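Local coordinates for hypothetical protein aq_1665 (Aquifex aeolicus, PDB 1XM7), which probably acts as a metal-dependent hydrolase of the calcineurin-like phosphoesterase family, although its substrate is unknown, at residues T10-H14 with F29-L34; P115-P119 with C157-Y162; L41-L47 with L70-I75. All blocks are in the same frame, centred on the assembly; numbering follows the deposited sequence.

Contact 1. Residues T10-H14 with F29-L34; sequences THFYH and FEIVIL
The loop after strand 4-7, which closes the signature Asp-x-His of metallophosphoesterases, is fastened to the start of helix 29-38 where Tyr13 meets Glu30. The Tyr13 backbone N donates to Glu30 OE2 at 2.9 Å. The bond is bent, 143° at the hydrogen, and reaches the carboxylate from its anti side, 17° out of its plane. The first torsion of Glu30, with CG anti to the carbonyl carbon, lays CG at the edge of the Phe12 ring, 3.5 Å from CD1; the bend at chi2 (94°) then turns the carboxylate to Tyr13 N. The other oxygen, OE1, stands over the centre of the neighbouring Phe29 ring. The far end of Phe12 meets the next helical turn, its CZ lying 3.7 Å from Leu34 CD2 and 4.0 Å from Ile33 CG2.

Thr10 and His11 supply the last two positions of the signature, and as in relatives His11 probably belongs to the metal site. From His11 to His14 the chain makes a type II turn, closed by His14 N on His11 O. Phe29 turns its ring edge to His11 O, 3.6 Å from CE1; Thr10 O, just before the turn, lies 3.5 Å from the same CE1. Thr10 O also accepts from Arg25, whose guanidinium makes a cation-pi contact with Phe29. An alanine in place of Glu30 removes the acceptor, and is likely to leave Tyr13 N without its mate and to open a gap beside the Phe12 edge. Thr10 OG1 is bonded to Phe53 O and His49 NE2, while Trp67 of helix 63-69 packs on Phe12.

Contact 2. Residues P115-P119 with C157-Y162; sequences PAKDP and CACKDY
Ala158 is the bump of this contact: its CB presses against Lys117 while Pro119 approaches from further along the same loop. The methyl carbon, Ala158 CB, lies 3.4 Å from Lys117 CB and only 2.9 Å from Lys117 O, a tight fit, and 3.9 Å from Pro119 CB. Its own N donates to the same Lys117 O at 3.2 Å, strongly bent (136°) and with the donor tilted 24° from the carbonyl plane. The Pro119 ring rests on the peptide joining Cys157 to Ala158.

Beyond the methyl, Lys117 runs on with CG anti to the backbone N (chi1 -171°), which sends the chain along Ala158 toward Tyr162. The two side chains cross at about a right angle, and Lys117 CD reaches the rim of the tyrosine ring, in its plane. Bends further out bring NZ to Tyr162 OH, to which it donates at 3.0 Å; Glu122 offers NZ a second, long and weak ion pair.

At the other end each cysteine packs against its own partner. Cys157 SG sits 3.8 Å from Pro115 CB, and Cys159 CB meets Ala116 CB at 3.4 Å. Cys157 is modelled in a disulfide with Cys159, and Cys159 in another with Cys166; one sulfur cannot hold both bonds at once, so the pairing is doubtful.

Two irregular loops are thus joined beside the four-stranded sheet: Pro115, Cys157 and Cys159 all touch His145 of strand 142-145, while Arg132 of helix 125-137 binds Ala116 O and packs on Tyr162.

Contact 3. Residues L41-L47 with L70-I75; sequences LKPEDTL and LPGRKI
Thr46 and Arg73 stand side by side on one face of two parallel strands, their side chains pointing the same way. Thr46 OG1 lies 3.8 Å from Arg73 CB, and Thr46 CG2 is 3.9 Å from Arg73 CG; the latter carbon is anti to the backbone N (chi1 161°), which carries the aliphatic part of the arginine alongside the threonine. The guanidinium leads off to a salt bridge with Glu94. On the opposite face Leu47 and Lys74 both lean on Trp67 of helix 63-69, the helix of the beta-alpha-beta unit that crosses from strand 46-49 to strand 73-77.

Three backbone bonds fix the register. Arg73 N donates to Asp45 O at 2.9 Å, Leu47 N to Arg73 O at 2.8 Å, and Ile75 N to Leu47 O at 3.1 Å; all are nearly straight, from 168° to 173° at the hydrogen.

Before the strands begin, Leu41 crosses Leu70 at about a right angle, its CD1 lying 4.0 Å from Leu70 CB. The same methyl approaches Pro71 O, while Leu41 CB rests 3.9 Å from Pro71 CG. Gly72 slips under the type I turn from Lys42 to Asp45, and its CA-H points at Pro43 O; a CB there would be pressed against the Lys42 and Asp45 carbonyls.

Lys74 NZ turns back along its own segment to Gly72 O, with a weak bond to Pro71 O; its 2.5 Å approach to Leu70 O is implausibly short, so that length is doubtful. The Gly72 and Pro71 oxygens, just past the end of helix 63-69, would tend to stabilise the positive charge of this buried lysine.

Contacts 1 and 3 are close, with nearest atoms about 5 Å apart and centres 18 Å apart. Trp67 joins them, taking Phe12 of contact 1 and Leu47 and Lys74 of contact 3, and so does His49, which bonds Thr10 by its side chain and Ile75 by its backbone. Contact 2 lies in loops that follow strands of the other sheet, its centre 26 and 29 Å from those of contacts 1 and 3, across the chain's centre. Contact 1 carries His11 of the probable metal site; in the 115-119 loop, Asp118, which turns away from 157-162, touches His147 of the family's Gly-His-x-His motif. With nearest atoms about 12 Å apart, contacts 1 and 2 probably border one active site from different sheets.

Contact 1. Residues T10-H14 with F29-L34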
loop_
_atom_site.group_PDB
_atom_site.type_symbol
_atom_site.label_atom_id
_atom_site.label_comp_id
_atom_site.label_asym_id
_atom_site.label_seq_id
_atom_site.Cartn_x
_atom_site.Cartn_y
_atom_site.Cartn_z
ATOM N N THR A 10 -0.668 -4.827 4.559
ATOM C CA THR A 10 -0.933 -4.890 5.984
ATOM C C THR A 10 -1.103 -6.332 6.468
ATOM O O THR A 10 -0.768 -6.658 7.615
ATOM C CB THR A 10 -2.168 -4.062 6.324
ATOM O OG1 THR A 10 -3.196 -4.330 5.369
ATOM C CG2 THR A 10 -1.832 -2.587 6.273
ATOM N N HIS A 11 -1.604 -7.192 5.583
ATOM C CA HIS A 11 -1.801 -8.599 5.902
ATOM C C HIS A 11 -2.494 -8.817 7.243
ATOM O O HIS A 11 -2.083 -9.677 8.031
ATOM C CB HIS A 11 -0.458 -9.339 5.914
ATOM C CG HIS A 11 0.046 -9.726 4.554
ATOM N ND1 HIS A 11 0.680 -8.839 3.710
ATOM C CD2 HIS A 11 0.005 -10.908 3.893
ATOM C CE1 HIS A 11 1.008 -9.458 2.589
ATOM N NE2 HIS A 11 0.609 -10.713 2.676
ATOM N N PHE A 12 -3.536 -8.039 7.513
ATOM C CA PHE A 12 -4.262 -8.193 8.762
ATOM C C PHE A 12 -4.698 -9.639 8.893
ATOM O O PHE A 12 -5.230 -10.218 7.955
ATOM C CB PHE A 12 -5.497 -7.294 8.795
ATOM C CG PHE A 12 -5.188 -5.835 8.945
ATOM C CD1 PHE A 12 -4.467 -5.372 10.040
ATOM C CD2 PHE A 12 -5.663 -4.914 8.018
ATOM C CE1 PHE A 12 -4.226 -4.010 10.214
ATOM C CE2 PHE A 12 -5.429 -3.550 8.181
ATOM C CZ PHE A 12 -4.711 -3.097 9.282
ATOM N N TYR A 13 -4.452 -10.217 10.063
ATOM C CA TYR A 13 -4.831 -11.592 10.350
ATOM C C TYR A 13 -3.981 -12.652 9.681
ATOM O O TYR A 13 -4.275 -13.841 9.799
ATOM C CB TYR A 13 -6.303 -11.822 10.007
ATOM C CG TYR A 13 -7.256 -11.158 10.978
ATOM C CD1 TYR A 13 -8.075 -10.102 10.579
ATOM C CD2 TYR A 13 -7.344 -11.593 12.297
ATOM C CE1 TYR A 13 -8.957 -9.502 11.472
ATOM C CE2 TYR A 13 -8.220 -11.000 13.196
ATOM C CZ TYR A 13 -9.018 -9.960 12.778
ATOM O OH TYR A 13 -9.859 -9.369 13.682
ATOM N N HIS A 14 -2.940 -12.245 8.966
ATOM C CA HIS A 14 -2.070 -13.240 8.346
ATOM C C HIS A 14 -1.008 -13.628 9.375
ATOM O O HIS A 14 0.181 -13.303 9.249
ATOM C CB HIS A 14 -1.393 -12.716 7.083
ATOM C CG HIS A 14 -0.690 -13.791 6.309
ATOM N ND1 HIS A 14 0.125 -13.529 5.228
ATOM C CD2 HIS A 14 -0.682 -15.137 6.470
ATOM C CE1 HIS A 14 0.609 -14.666 4.761
ATOM N NE2 HIS A 14 0.134 -15.656 5.496
ATOM N N PHE A 29 1.183 -7.176 15.282
ATOM C CA PHE A 29 1.535 -6.139 14.313
ATOM C C PHE A 29 0.303 -5.406 13.808
ATOM O O PHE A 29 0.401 -4.277 13.337
ATOM C CB PHE A 29 2.322 -6.729 13.136
ATOM C CG PHE A 29 1.561 -7.751 12.350
ATOM C CD1 PHE A 29 0.643 -7.359 11.375
ATOM C CD2 PHE A 29 1.742 -9.108 12.597
ATOM C CE1 PHE A 29 -0.094 -8.301 10.654
ATOM C CE2 PHE A 29 1.017 -10.066 11.889
ATOM C CZ PHE A 29 0.090 -9.661 10.910
ATOM N N GLU A 30 -0.860 -6.042 13.906
ATOM C CA GLU A 30 -2.087 -5.391 13.464
ATOM C C GLU A 30 -2.327 -4.181 14.358
ATOM O O GLU A 30 -2.621 -3.087 13.869
ATOM C CB GLU A 30 -3.288 -6.344 13.549
ATOM C CG GLU A 30 -3.260 -7.479 12.535
ATOM C CD GLU A 30 -2.649 -8.761 13.079
ATOM O OE1 GLU A 30 -1.745 -8.691 13.949
ATOM O OE2 GLU A 30 -3.075 -9.842 12.618
ATOM N N ILE A 31 -2.186 -4.378 15.666
ATOM C CA ILE A 31 -2.388 -3.306 16.629
ATOM C C ILE A 31 -1.404 -2.170 16.388
ATOM O O ILE A 31 -1.757 -0.999 16.518
ATOM C CB ILE A 31 -2.220 -3.814 18.093
ATOM C CG1 ILE A 31 -3.558 -3.793 18.828
ATOM C CG2 ILE A 31 -1.258 -2.914 18.866
ATOM C CD1 ILE A 31 -4.642 -4.571 18.158
ATOM N N VAL A 32 -0.168 -2.507 16.047
ATOM C CA VAL A 32 0.832 -1.480 15.806
ATOM C C VAL A 32 0.491 -0.652 14.584
ATOM O O VAL A 32 0.608 0.571 14.608
ATOM C CB VAL A 32 2.215 -2.098 15.619
ATOM C CG1 VAL A 32 3.193 -1.049 15.108
ATOM C CG2 VAL A 32 2.688 -2.687 16.943
ATOM N N ILE A 33 0.070 -1.318 13.517
ATOM C CA ILE A 33 -0.304 -0.627 12.285
ATOM C C ILE A 33 -1.498 0.288 12.529
ATOM O O ILE A 33 -1.469 1.465 12.178
ATOM C CB ILE A 33 -0.691 -1.628 11.165
ATOM C CG1 ILE A 33 0.562 -2.320 10.611
ATOM C CG2 ILE A 33 -1.461 -0.899 10.064
ATOM C CD1 ILE A 33 0.257 -3.492 9.674
ATOM N N LEU A 34 -2.551 -0.271 13.116
ATOM C CA LEU A 34 -3.765 0.483 13.416
ATOM C C LEU A 34 -3.484 1.666 14.340
ATOM O O LEU A 34 -4.135 2.706 14.255
ATOM C CB LEU A 34 -4.801 -0.436 14.062
ATOM C CG LEU A 34 -5.324 -1.546 13.140
ATOM C CD1 LEU A 34 -6.238 -2.487 13.923
ATOM C CD2 LEU A 34 -6.063 -0.918 11.958
#

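Contact 2. Residues P115-P119 with C157-Y162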
loop_
_atom_site.group_PDB
_atom_site.type_symbol
_atom_site.label_atom_id
_atom_site.label_comp_id
_atom_site.label_asym_id
_atom_site.label_seq_id
_atom_site.Cartn_x
_atom_site.Cartn_y
_atom_site.Cartn_z
ATOM N N PRO A 115 5.194 -3.370 -8.365
ATOM C CA PRO A 115 6.330 -2.491 -8.664
ATOM C C PRO A 115 6.687 -2.575 -10.145
ATOM O O PRO A 115 6.127 -3.394 -10.881
ATOM C CB PRO A 115 7.434 -3.073 -7.789
ATOM C CG PRO A 115 7.179 -4.551 -7.929
ATOM C CD PRO A 115 5.665 -4.641 -7.771
ATOM N N ALA A 116 7.620 -1.738 -10.579
ATOM C CA ALA A 116 8.050 -1.772 -11.965
ATOM C C ALA A 116 8.853 -3.059 -12.139
ATOM O O ALA A 116 8.785 -3.717 -13.183
ATOM C CB ALA A 116 8.914 -0.551 -12.285
ATOM N N LYS A 117 9.600 -3.421 -11.100
ATOM C CA LYS A 117 10.419 -4.624 -11.127
ATOM C C LYS A 117 10.703 -5.076 -9.708
ATOM O O LYS A 117 11.129 -4.272 -8.888
ATOM C CB LYS A 117 11.736 -4.334 -11.831
ATOM C CG LYS A 117 12.557 -5.569 -12.110
ATOM C CD LYS A 117 13.864 -5.215 -12.817
ATOM C CE LYS A 117 14.168 -6.224 -13.921
ATOM N NZ LYS A 117 13.046 -6.320 -14.927
ATOM N N ASP A 118 10.456 -6.350 -9.412
ATOM C CA ASP A 118 10.716 -6.880 -8.076
ATOM C C ASP A 118 12.221 -7.157 -7.948
ATOM O O ASP A 118 12.783 -8.033 -8.625
ATOM C CB ASP A 118 9.916 -8.159 -7.831
ATOM C CG ASP A 118 9.920 -8.577 -6.369
ATOM O OD1 ASP A 118 11.010 -8.638 -5.756
ATOM O OD2 ASP A 118 8.830 -8.850 -5.828
ATOM N N PRO A 119 12.887 -6.415 -7.053
ATOM C CA PRO A 119 14.322 -6.529 -6.806
ATOM C C PRO A 119 14.750 -7.880 -6.302
ATOM O O PRO A 119 15.938 -8.121 -6.128
ATOM C CB PRO A 119 14.578 -5.427 -5.784
ATOM C CG PRO A 119 13.344 -5.477 -4.963
ATOM C CD PRO A 119 12.255 -5.578 -6.016
ATOM N N CYS A 157 13.476 -1.440 -3.966
ATOM C CA CYS A 157 12.828 -1.672 -5.296
ATOM C C CYS A 157 13.811 -1.771 -6.448
ATOM O O CYS A 157 14.949 -1.304 -6.363
ATOM C CB CYS A 157 11.875 -0.536 -5.650
ATOM S SG CYS A 157 10.529 -1.036 -6.776
ATOM N N ALA A 158 13.344 -2.372 -7.536
ATOM C CA ALA A 158 14.140 -2.493 -8.748
ATOM C C ALA A 158 13.543 -1.455 -9.697
ATOM O O ALA A 158 14.038 -1.240 -10.811
ATOM C CB ALA A 158 14.016 -3.893 -9.339
ATOM N N CYS A 159 12.467 -0.810 -9.244
ATOM C CA CYS A 159 11.833 0.207 -10.053
ATOM C C CYS A 159 12.742 1.416 -10.189
ATOM O O CYS A 159 12.350 2.553 -9.925
ATOM C CB CYS A 159 10.446 0.602 -9.503
ATOM S SG CYS A 159 9.947 0.678 -7.724
ATOM N N LYS A 160 13.970 1.139 -10.620
ATOM C CA LYS A 160 15.003 2.150 -10.805
ATOM C C LYS A 160 15.830 1.789 -12.041
ATOM O O LYS A 160 16.544 2.635 -12.593
ATOM C CB LYS A 160 15.915 2.194 -9.573
ATOM C CG LYS A 160 16.654 3.506 -9.396
ATOM C CD LYS A 160 15.684 4.623 -9.028
ATOM C CE LYS A 160 16.386 5.971 -8.910
ATOM N NZ LYS A 160 16.900 6.452 -10.225
ATOM N N ASP A 161 15.733 0.526 -12.464
ATOM C CA ASP A 161 16.451 0.033 -13.643
ATOM C C ASP A 161 15.761 0.539 -14.908
ATOM O O ASP A 161 16.267 0.394 -16.024
ATOM C CB ASP A 161 16.484 -1.495 -13.634
ATOM C CG ASP A 161 17.344 -2.054 -12.510
ATOM O OD1 ASP A 161 17.229 -1.560 -11.364
ATOM O OD2 ASP A 161 18.130 -2.990 -12.771
ATOM N N TYR A 162 14.581 1.112 -14.704
ATOM C CA TYR A 162 13.785 1.705 -15.765
ATOM C C TYR A 162 13.722 3.159 -15.349
ATOM O O TYR A 162 13.782 3.463 -14.159
ATOM C CB TYR A 162 12.372 1.126 -15.789
ATOM C CG TYR A 162 12.310 -0.342 -16.127
ATOM C CD1 TYR A 162 12.618 -1.320 -15.174
ATOM C CD2 TYR A 162 11.951 -0.761 -17.410
ATOM C CE1 TYR A 162 12.566 -2.683 -15.493
ATOM C CE2 TYR A 162 11.901 -2.120 -17.738
ATOM C CZ TYR A 162 12.207 -3.072 -16.778
ATOM O OH TYR A 162 12.147 -4.405 -17.114
#

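Contact 3. Residues L41-L47 with L70-I75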
loop_
_atom_site.group_PDB
_atom_site.type_symbol
_atom_site.label_atom_id
_atom_site.label_comp_id
_atom_site.label_asym_id
_atom_site.label_seq_id
_atom_site.Cartn_x
_atom_site.Cartn_y
_atom_site.Cartn_z
ATOM N N LEU A 41 -4.332 10.163 11.031
ATOM C CA LEU A 41 -5.500 10.422 10.211
ATOM C C LEU A 41 -6.436 11.429 10.830
ATOM O O LEU A 41 -6.664 11.423 12.040
ATOM C CB LEU A 41 -6.291 9.143 9.980
ATOM C CG LEU A 41 -5.638 8.071 9.120
ATOM C CD1 LEU A 41 -6.569 6.861 9.033
ATOM C CD2 LEU A 41 -5.349 8.645 7.744
ATOM N N LYS A 42 -6.976 12.295 9.984
ATOM C CA LYS A 42 -7.947 13.281 10.418
ATOM C C LYS A 42 -9.120 13.104 9.463
ATOM O O LYS A 42 -8.974 12.534 8.388
ATOM C CB LYS A 42 -7.382 14.698 10.334
ATOM C CG LYS A 42 -6.173 14.943 11.234
ATOM C CD LYS A 42 -6.486 14.678 12.699
ATOM C CE LYS A 42 -5.278 14.981 13.593
ATOM N NZ LYS A 42 -4.042 14.229 13.196
ATOM N N PRO A 43 -10.302 13.578 9.851
ATOM C CA PRO A 43 -11.484 13.443 9.005
ATOM C C PRO A 43 -11.333 13.839 7.535
ATOM O O PRO A 43 -11.912 13.195 6.660
ATOM C CB PRO A 43 -12.512 14.290 9.737
ATOM C CG PRO A 43 -12.130 14.078 11.175
ATOM C CD PRO A 43 -10.637 14.240 11.124
ATOM N N GLU A 44 -10.554 14.877 7.253
ATOM C CA GLU A 44 -10.403 15.338 5.874
ATOM C C GLU A 44 -9.247 14.711 5.080
ATOM O O GLU A 44 -9.026 15.034 3.903
ATOM C CB GLU A 44 -10.311 16.877 5.851
ATOM C CG GLU A 44 -9.264 17.520 6.780
ATOM C CD GLU A 44 -9.632 17.467 8.275
ATOM O OE1 GLU A 44 -10.783 17.811 8.644
ATOM O OE2 GLU A 44 -8.749 17.100 9.088
ATOM N N ASP A 45 -8.522 13.802 5.718
ATOM C CA ASP A 45 -7.407 13.127 5.074
ATOM C C ASP A 45 -7.931 12.017 4.171
ATOM O O ASP A 45 -9.129 11.724 4.154
ATOM C CB ASP A 45 -6.486 12.516 6.132
ATOM C CG ASP A 45 -5.849 13.558 7.030
ATOM O OD1 ASP A 45 -5.289 13.173 8.079
ATOM O OD2 ASP A 45 -5.900 14.757 6.684
ATOM N N THR A 46 -7.019 11.404 3.419
ATOM C CA THR A 46 -7.358 10.297 2.532
ATOM C C THR A 46 -6.222 9.294 2.586
ATOM O O THR A 46 -5.062 9.642 2.350
ATOM C CB THR A 46 -7.547 10.750 1.067
ATOM O OG1 THR A 46 -8.627 11.691 0.999
ATOM C CG2 THR A 46 -7.868 9.544 0.171
ATOM N N LEU A 47 -6.568 8.050 2.904
ATOM C CA LEU A 47 -5.599 6.963 3.007
ATOM C C LEU A 47 -5.686 5.992 1.837
ATOM O O LEU A 47 -6.749 5.440 1.540
ATOM C CB LEU A 47 -5.821 6.198 4.315
ATOM C CG LEU A 47 -5.008 4.924 4.579
ATOM C CD1 LEU A 47 -3.523 5.243 4.692
ATOM C CD2 LEU A 47 -5.506 4.282 5.864
ATOM N N LEU A 70 -11.655 4.222 11.813
ATOM C CA LEU A 70 -10.674 5.281 11.573
ATOM C C LEU A 70 -11.220 6.432 10.742
ATOM O O LEU A 70 -12.040 6.233 9.860
ATOM C CB LEU A 70 -9.424 4.711 10.894
ATOM C CG LEU A 70 -8.551 3.807 11.768
ATOM C CD1 LEU A 70 -7.371 3.309 10.966
ATOM C CD2 LEU A 70 -8.077 4.574 12.994
ATOM N N PRO A 71 -10.776 7.659 11.025
ATOM C CA PRO A 71 -11.257 8.813 10.262
ATOM C C PRO A 71 -10.623 8.927 8.869
ATOM O O PRO A 71 -9.698 8.195 8.535
ATOM C CB PRO A 71 -10.911 9.988 11.177
ATOM C CG PRO A 71 -9.661 9.524 11.852
ATOM C CD PRO A 71 -9.981 8.092 12.190
ATOM N N GLY A 72 -11.143 9.837 8.052
ATOM C CA GLY A 72 -10.611 10.030 6.714
ATOM C C GLY A 72 -11.239 9.140 5.657
ATOM O O GLY A 72 -11.951 8.185 5.972
ATOM N N ARG A 73 -10.990 9.473 4.393
ATOM C CA ARG A 73 -11.495 8.692 3.264
ATOM C C ARG A 73 -10.525 7.524 3.042
ATOM O O ARG A 73 -9.323 7.656 3.244
ATOM C CB ARG A 73 -11.577 9.585 2.017
ATOM C CG ARG A 73 -11.656 8.854 0.679
ATOM C CD ARG A 73 -12.112 9.790 -0.448
ATOM N NE ARG A 73 -13.501 10.203 -0.233
ATOM C CZ ARG A 73 -14.570 9.611 -0.768
ATOM N NH1 ARG A 73 -14.434 8.568 -1.578
ATOM N NH2 ARG A 73 -15.788 10.048 -0.467
ATOM N N LYS A 74 -11.044 6.372 2.642
ATOM C CA LYS A 74 -10.196 5.208 2.413
ATOM C C LYS A 74 -10.450 4.593 1.047
ATOM O O LYS A 74 -11.578 4.241 0.716
ATOM C CB LYS A 74 -10.439 4.165 3.509
ATOM C CG LYS A 74 -10.131 4.707 4.894
ATOM C CD LYS A 74 -10.564 3.774 6.012
ATOM C CE LYS A 74 -10.366 4.435 7.378
ATOM N NZ LYS A 74 -11.305 5.572 7.554
ATOM N N ILE A 75 -9.401 4.483 0.242
ATOM C CA ILE A 75 -9.556 3.886 -1.074
ATOM C C ILE A 75 -8.523 2.770 -1.194
ATOM O O ILE A 75 -7.445 2.853 -0.605
ATOM C CB ILE A 75 -9.396 4.953 -2.211
ATOM C CG1 ILE A 75 -7.997 4.918 -2.796
ATOM C CG2 ILE A 75 -9.677 6.352 -1.682
ATOM C CD1 ILE A 75 -7.852 3.922 -3.903
#